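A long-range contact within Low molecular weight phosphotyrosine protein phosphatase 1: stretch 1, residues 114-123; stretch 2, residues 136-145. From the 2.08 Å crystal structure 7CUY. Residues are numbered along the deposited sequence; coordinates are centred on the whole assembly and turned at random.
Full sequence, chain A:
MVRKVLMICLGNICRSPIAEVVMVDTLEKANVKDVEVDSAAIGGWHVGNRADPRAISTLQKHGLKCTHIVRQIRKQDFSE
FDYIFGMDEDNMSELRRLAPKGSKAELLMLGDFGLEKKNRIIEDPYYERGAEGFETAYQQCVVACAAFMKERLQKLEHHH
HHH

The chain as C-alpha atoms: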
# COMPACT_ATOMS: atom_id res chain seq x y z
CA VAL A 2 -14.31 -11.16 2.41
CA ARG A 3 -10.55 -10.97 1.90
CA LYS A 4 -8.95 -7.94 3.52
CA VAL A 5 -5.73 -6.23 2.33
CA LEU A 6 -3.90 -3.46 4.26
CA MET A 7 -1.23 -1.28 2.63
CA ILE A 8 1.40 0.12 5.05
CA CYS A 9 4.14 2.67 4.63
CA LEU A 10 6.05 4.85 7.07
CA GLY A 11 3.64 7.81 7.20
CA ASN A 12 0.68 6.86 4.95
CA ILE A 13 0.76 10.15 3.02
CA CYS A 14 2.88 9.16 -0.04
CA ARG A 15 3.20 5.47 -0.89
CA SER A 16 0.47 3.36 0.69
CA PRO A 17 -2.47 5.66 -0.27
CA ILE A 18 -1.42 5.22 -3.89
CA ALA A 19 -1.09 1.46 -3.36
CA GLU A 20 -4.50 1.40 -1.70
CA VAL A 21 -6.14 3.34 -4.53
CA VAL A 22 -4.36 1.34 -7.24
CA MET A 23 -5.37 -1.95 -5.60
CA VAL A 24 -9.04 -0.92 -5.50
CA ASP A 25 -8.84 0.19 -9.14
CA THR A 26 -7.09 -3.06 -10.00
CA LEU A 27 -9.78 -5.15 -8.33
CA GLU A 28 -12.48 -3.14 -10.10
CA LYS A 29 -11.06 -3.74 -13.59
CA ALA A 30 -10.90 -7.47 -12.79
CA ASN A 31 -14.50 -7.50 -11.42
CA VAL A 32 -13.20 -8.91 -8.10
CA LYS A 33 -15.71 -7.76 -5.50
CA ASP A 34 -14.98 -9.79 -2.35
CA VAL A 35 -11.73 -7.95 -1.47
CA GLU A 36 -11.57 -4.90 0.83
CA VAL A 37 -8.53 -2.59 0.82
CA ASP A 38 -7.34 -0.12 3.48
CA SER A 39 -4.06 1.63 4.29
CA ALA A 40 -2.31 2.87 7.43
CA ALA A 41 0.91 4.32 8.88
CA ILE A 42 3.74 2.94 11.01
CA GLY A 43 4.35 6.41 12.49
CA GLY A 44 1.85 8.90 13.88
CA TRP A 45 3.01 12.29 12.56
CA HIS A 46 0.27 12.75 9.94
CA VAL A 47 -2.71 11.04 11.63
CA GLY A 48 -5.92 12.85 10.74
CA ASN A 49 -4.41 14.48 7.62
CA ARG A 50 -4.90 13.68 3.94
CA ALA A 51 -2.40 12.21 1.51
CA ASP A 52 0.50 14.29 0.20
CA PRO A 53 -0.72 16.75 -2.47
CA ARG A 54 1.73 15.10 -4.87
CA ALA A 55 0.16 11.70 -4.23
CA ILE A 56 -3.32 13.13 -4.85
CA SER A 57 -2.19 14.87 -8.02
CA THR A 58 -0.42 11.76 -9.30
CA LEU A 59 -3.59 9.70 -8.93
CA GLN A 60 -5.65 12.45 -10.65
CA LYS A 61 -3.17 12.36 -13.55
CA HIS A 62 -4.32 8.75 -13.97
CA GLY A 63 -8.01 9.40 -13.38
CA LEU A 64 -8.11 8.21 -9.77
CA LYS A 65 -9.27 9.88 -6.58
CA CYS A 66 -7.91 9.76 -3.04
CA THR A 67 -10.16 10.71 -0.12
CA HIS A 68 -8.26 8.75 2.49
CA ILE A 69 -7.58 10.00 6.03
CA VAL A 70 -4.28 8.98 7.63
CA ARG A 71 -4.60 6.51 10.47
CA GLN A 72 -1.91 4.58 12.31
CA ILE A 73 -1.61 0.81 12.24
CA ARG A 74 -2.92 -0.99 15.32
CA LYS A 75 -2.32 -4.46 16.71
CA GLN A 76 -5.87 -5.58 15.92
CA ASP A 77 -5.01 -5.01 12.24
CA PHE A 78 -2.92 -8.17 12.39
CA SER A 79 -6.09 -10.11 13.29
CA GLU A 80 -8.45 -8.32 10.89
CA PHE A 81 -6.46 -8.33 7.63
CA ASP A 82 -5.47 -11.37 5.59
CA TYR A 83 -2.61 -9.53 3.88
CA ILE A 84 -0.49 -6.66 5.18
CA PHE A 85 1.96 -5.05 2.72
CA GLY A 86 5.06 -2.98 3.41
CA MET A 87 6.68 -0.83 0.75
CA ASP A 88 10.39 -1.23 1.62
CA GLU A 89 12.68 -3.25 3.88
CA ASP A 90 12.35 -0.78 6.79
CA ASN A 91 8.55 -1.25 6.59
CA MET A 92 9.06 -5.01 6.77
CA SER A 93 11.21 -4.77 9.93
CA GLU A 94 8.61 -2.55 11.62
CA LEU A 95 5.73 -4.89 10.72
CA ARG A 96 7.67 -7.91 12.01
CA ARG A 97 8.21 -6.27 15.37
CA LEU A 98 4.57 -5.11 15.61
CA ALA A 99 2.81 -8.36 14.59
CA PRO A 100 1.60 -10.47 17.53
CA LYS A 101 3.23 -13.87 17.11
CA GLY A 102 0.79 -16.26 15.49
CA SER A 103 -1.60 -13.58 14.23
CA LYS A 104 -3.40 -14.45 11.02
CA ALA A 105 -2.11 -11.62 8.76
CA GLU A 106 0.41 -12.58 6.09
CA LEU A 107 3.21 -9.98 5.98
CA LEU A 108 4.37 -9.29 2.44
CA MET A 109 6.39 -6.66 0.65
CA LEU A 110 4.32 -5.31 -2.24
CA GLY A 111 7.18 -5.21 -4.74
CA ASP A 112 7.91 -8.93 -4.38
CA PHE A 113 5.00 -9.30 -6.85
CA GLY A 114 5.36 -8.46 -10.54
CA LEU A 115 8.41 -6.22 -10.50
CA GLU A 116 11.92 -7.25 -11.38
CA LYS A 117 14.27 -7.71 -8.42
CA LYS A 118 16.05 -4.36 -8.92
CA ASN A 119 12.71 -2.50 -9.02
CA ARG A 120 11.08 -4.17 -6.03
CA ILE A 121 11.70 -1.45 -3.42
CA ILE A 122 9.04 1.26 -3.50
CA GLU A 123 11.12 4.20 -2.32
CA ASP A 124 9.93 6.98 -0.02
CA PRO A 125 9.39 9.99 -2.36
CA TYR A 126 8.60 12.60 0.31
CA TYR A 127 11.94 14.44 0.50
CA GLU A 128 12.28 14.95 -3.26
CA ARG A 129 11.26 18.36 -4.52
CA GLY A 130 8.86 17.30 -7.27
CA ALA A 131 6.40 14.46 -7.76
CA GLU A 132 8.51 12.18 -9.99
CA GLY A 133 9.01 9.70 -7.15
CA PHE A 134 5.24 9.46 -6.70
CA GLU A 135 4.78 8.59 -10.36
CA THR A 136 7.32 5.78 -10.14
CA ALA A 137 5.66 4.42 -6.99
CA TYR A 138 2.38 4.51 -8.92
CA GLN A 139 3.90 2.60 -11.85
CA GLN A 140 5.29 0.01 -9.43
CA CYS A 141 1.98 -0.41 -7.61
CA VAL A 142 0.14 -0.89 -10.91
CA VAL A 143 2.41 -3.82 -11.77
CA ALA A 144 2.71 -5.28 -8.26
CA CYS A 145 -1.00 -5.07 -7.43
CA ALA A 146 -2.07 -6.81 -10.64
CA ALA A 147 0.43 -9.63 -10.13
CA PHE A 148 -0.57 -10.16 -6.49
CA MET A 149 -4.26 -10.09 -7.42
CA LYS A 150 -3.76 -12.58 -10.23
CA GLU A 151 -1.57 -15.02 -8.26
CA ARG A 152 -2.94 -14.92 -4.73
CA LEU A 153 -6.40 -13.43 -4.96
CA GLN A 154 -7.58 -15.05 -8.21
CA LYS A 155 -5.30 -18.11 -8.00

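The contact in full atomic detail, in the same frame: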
# COMPACT_ATOMS: atom_id res chain seq x y z
N GLY A 114 5.29 -9.14 -9.25
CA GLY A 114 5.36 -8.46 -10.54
C GLY A 114 6.65 -7.79 -10.97
O GLY A 114 7.11 -7.99 -12.09
N LEU A 115 7.24 -6.98 -10.10
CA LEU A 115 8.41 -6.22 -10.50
C LEU A 115 9.63 -7.11 -10.62
O LEU A 115 9.70 -8.20 -10.05
CB LEU A 115 8.67 -5.10 -9.50
CG LEU A 115 7.35 -4.35 -9.26
CD1 LEU A 115 7.41 -3.52 -8.00
CD2 LEU A 115 7.05 -3.49 -10.49
N GLU A 116 10.60 -6.65 -11.41
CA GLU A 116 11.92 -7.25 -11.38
C GLU A 116 12.58 -6.98 -10.03
O GLU A 116 12.22 -6.04 -9.32
CB GLU A 116 12.80 -6.68 -12.48
CG GLU A 116 12.66 -7.32 -13.84
CD GLU A 116 13.32 -6.47 -14.90
OE1 GLU A 116 12.62 -5.58 -15.45
OE2 GLU A 116 14.53 -6.66 -15.14
N LYS A 117 13.58 -7.81 -9.70
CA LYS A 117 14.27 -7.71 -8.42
C LYS A 117 14.75 -6.29 -8.13
O LYS A 117 14.46 -5.73 -7.07
CB LYS A 117 15.46 -8.68 -8.41
CG LYS A 117 15.71 -9.36 -7.07
CD LYS A 117 14.50 -10.17 -6.62
CE LYS A 117 14.36 -10.21 -5.08
NZ LYS A 117 15.60 -10.63 -4.34
N LYS A 118 15.46 -5.69 -9.09
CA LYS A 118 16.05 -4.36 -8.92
C LYS A 118 15.00 -3.27 -8.74
O LYS A 118 15.33 -2.18 -8.26
CB LYS A 118 16.94 -3.99 -10.12
CG LYS A 118 17.58 -5.10 -10.88
CD LYS A 118 16.72 -5.81 -11.85
CE LYS A 118 17.35 -6.94 -12.37
NZ LYS A 118 16.54 -7.84 -13.16
N ASN A 119 13.74 -3.52 -9.11
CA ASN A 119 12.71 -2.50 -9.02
C ASN A 119 11.72 -2.80 -7.90
O ASN A 119 10.62 -2.22 -7.88
CB ASN A 119 11.95 -2.35 -10.34
CG ASN A 119 12.82 -1.81 -11.46
OD1 ASN A 119 12.37 -1.71 -12.61
ND2 ASN A 119 14.09 -1.50 -11.16
N ARG A 120 12.08 -3.67 -6.97
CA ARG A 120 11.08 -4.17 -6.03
C ARG A 120 10.88 -3.25 -4.84
O ARG A 120 9.82 -3.33 -4.20
CB ARG A 120 11.45 -5.56 -5.56
CG ARG A 120 12.55 -5.62 -4.53
CD ARG A 120 12.92 -7.05 -4.36
NE ARG A 120 13.96 -7.26 -3.36
CZ ARG A 120 13.80 -8.04 -2.30
NH1 ARG A 120 12.64 -8.67 -2.11
NH2 ARG A 120 14.80 -8.21 -1.44
N ILE A 121 11.84 -2.40 -4.52
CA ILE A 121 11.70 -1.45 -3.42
C ILE A 121 10.88 -0.26 -3.92
O ILE A 121 11.20 0.36 -4.94
CB ILE A 121 13.06 -1.00 -2.89
CG1 ILE A 121 13.88 -2.21 -2.44
CG2 ILE A 121 12.91 -0.00 -1.74
CD1 ILE A 121 13.42 -2.86 -1.17
N ILE A 122 9.79 0.04 -3.22
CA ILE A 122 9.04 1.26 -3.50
C ILE A 122 9.57 2.33 -2.56
O ILE A 122 9.27 2.33 -1.36
CB ILE A 122 7.53 1.05 -3.39
CG1 ILE A 122 7.07 0.09 -4.51
CG2 ILE A 122 6.84 2.39 -3.50
CD1 ILE A 122 5.79 -0.72 -4.20
N GLU A 123 10.36 3.24 -3.11
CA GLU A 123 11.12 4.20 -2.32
C GLU A 123 10.24 5.35 -1.85
O GLU A 123 9.36 5.83 -2.57
CB GLU A 123 12.28 4.78 -3.14
CG GLU A 123 13.18 3.75 -3.77
CD GLU A 123 14.28 3.34 -2.83
OE1 GLU A 123 14.19 3.73 -1.64
OE2 GLU A 123 15.22 2.63 -3.27
N THR A 136 6.70 7.09 -9.99
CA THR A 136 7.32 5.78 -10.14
C THR A 136 6.73 4.78 -9.14
O THR A 136 6.51 3.62 -9.49
CB THR A 136 8.86 5.84 -10.03
OG1 THR A 136 9.31 5.40 -8.75
CG2 THR A 136 9.36 7.23 -10.28
N ALA A 137 6.42 5.24 -7.92
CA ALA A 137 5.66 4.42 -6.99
C ALA A 137 4.33 3.97 -7.61
O ALA A 137 3.93 2.80 -7.47
CB ALA A 137 5.41 5.19 -5.70
N TYR A 138 3.63 4.88 -8.26
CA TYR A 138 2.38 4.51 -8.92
C TYR A 138 2.62 3.42 -9.97
O TYR A 138 1.93 2.39 -9.98
CB TYR A 138 1.73 5.75 -9.55
CG TYR A 138 0.53 5.40 -10.41
CD1 TYR A 138 -0.73 5.33 -9.86
CD2 TYR A 138 0.68 5.12 -11.77
CE1 TYR A 138 -1.82 5.00 -10.62
CE2 TYR A 138 -0.42 4.78 -12.54
CZ TYR A 138 -1.67 4.72 -11.96
OH TYR A 138 -2.77 4.38 -12.71
N GLN A 139 3.60 3.62 -10.85
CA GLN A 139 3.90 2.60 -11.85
C GLN A 139 4.20 1.25 -11.21
O GLN A 139 3.74 0.21 -11.68
CB GLN A 139 5.08 3.05 -12.73
CG GLN A 139 4.74 4.17 -13.70
CD GLN A 139 5.45 4.05 -15.05
OE1 GLN A 139 6.30 3.16 -15.27
NE2 GLN A 139 5.07 4.92 -15.99
N GLN A 140 4.97 1.26 -10.11
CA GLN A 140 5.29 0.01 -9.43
C GLN A 140 4.05 -0.65 -8.86
O GLN A 140 3.85 -1.86 -9.01
CB GLN A 140 6.32 0.27 -8.32
CG GLN A 140 7.70 0.64 -8.84
CD GLN A 140 8.61 1.16 -7.74
OE1 GLN A 140 8.41 2.26 -7.22
NE2 GLN A 140 9.62 0.38 -7.39
N CYS A 141 3.21 0.13 -8.18
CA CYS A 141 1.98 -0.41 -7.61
C CYS A 141 1.06 -1.00 -8.68
O CYS A 141 0.39 -2.01 -8.45
CB CYS A 141 1.26 0.70 -6.83
SG CYS A 141 2.17 1.21 -5.34
N VAL A 142 0.98 -0.35 -9.84
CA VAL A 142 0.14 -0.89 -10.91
C VAL A 142 0.59 -2.30 -11.27
O VAL A 142 -0.23 -3.22 -11.40
CB VAL A 142 0.16 0.06 -12.11
CG1 VAL A 142 -0.45 -0.62 -13.35
CG2 VAL A 142 -0.57 1.34 -11.77
N VAL A 143 1.90 -2.51 -11.40
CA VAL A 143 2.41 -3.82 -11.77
C VAL A 143 2.30 -4.80 -10.61
O VAL A 143 1.85 -5.94 -10.78
CB VAL A 143 3.86 -3.71 -12.28
CG1 VAL A 143 4.48 -5.10 -12.49
CG2 VAL A 143 3.91 -2.86 -13.59
N ALA A 144 2.73 -4.38 -9.41
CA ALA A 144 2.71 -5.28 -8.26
C ALA A 144 1.29 -5.71 -7.90
O ALA A 144 1.03 -6.88 -7.63
CB ALA A 144 3.38 -4.60 -7.06
N CYS A 145 0.36 -4.75 -7.86
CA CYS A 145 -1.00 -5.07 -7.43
C CYS A 145 -1.65 -6.07 -8.36
O CYS A 145 -2.28 -7.04 -7.91
CB CYS A 145 -1.84 -3.80 -7.35
SG CYS A 145 -1.49 -2.73 -5.90
O HOH W 1 10.21 3.79 -5.93

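What ties the loop to the helix most firmly? The amide of Gln140, whose CA-to-CB bond points toward the loop, gives both its hydrogens to backbone carbonyls: NE2 lies 2.8 Å from Asn119 O and 2.9 Å from Ile121 O. Because the acceptors are main-chain atoms, these hydrogen bonds fix the path of the loop itself.

What does the other end of that amide do? Gln140 OE1 accepts a hydrogen bond from a water at 2.7 Å, and the same water accepts one from Glu123 N at 2.9 Å. One side chain thus reaches the loop at three points, the last through solvent.

Where do the apolar side chains meet? Leu115 extends its end to the helix, with CD2 3.6 Å from Val143 CG1 and CD1 4.3 Å from Ala144 CB. Farther along, buried Ile122 sets CG2 3.8 Å from Ala137 CB and CD1 4.3 Å from Cys141 SG.

How do the backbones run? Overall the loop runs opposite to the helix, from Gly114 beside Ala144 (CA to CA, 4.7 Å) to Ile122 beside Ala137 (CA to CA, 5.8 Å), but it swings out of reach at Glu116 to Lys118 between them. Gly114 suits the close end: its phi is positive, and an ideal CB would clash with Val143 O at 2.8 Å.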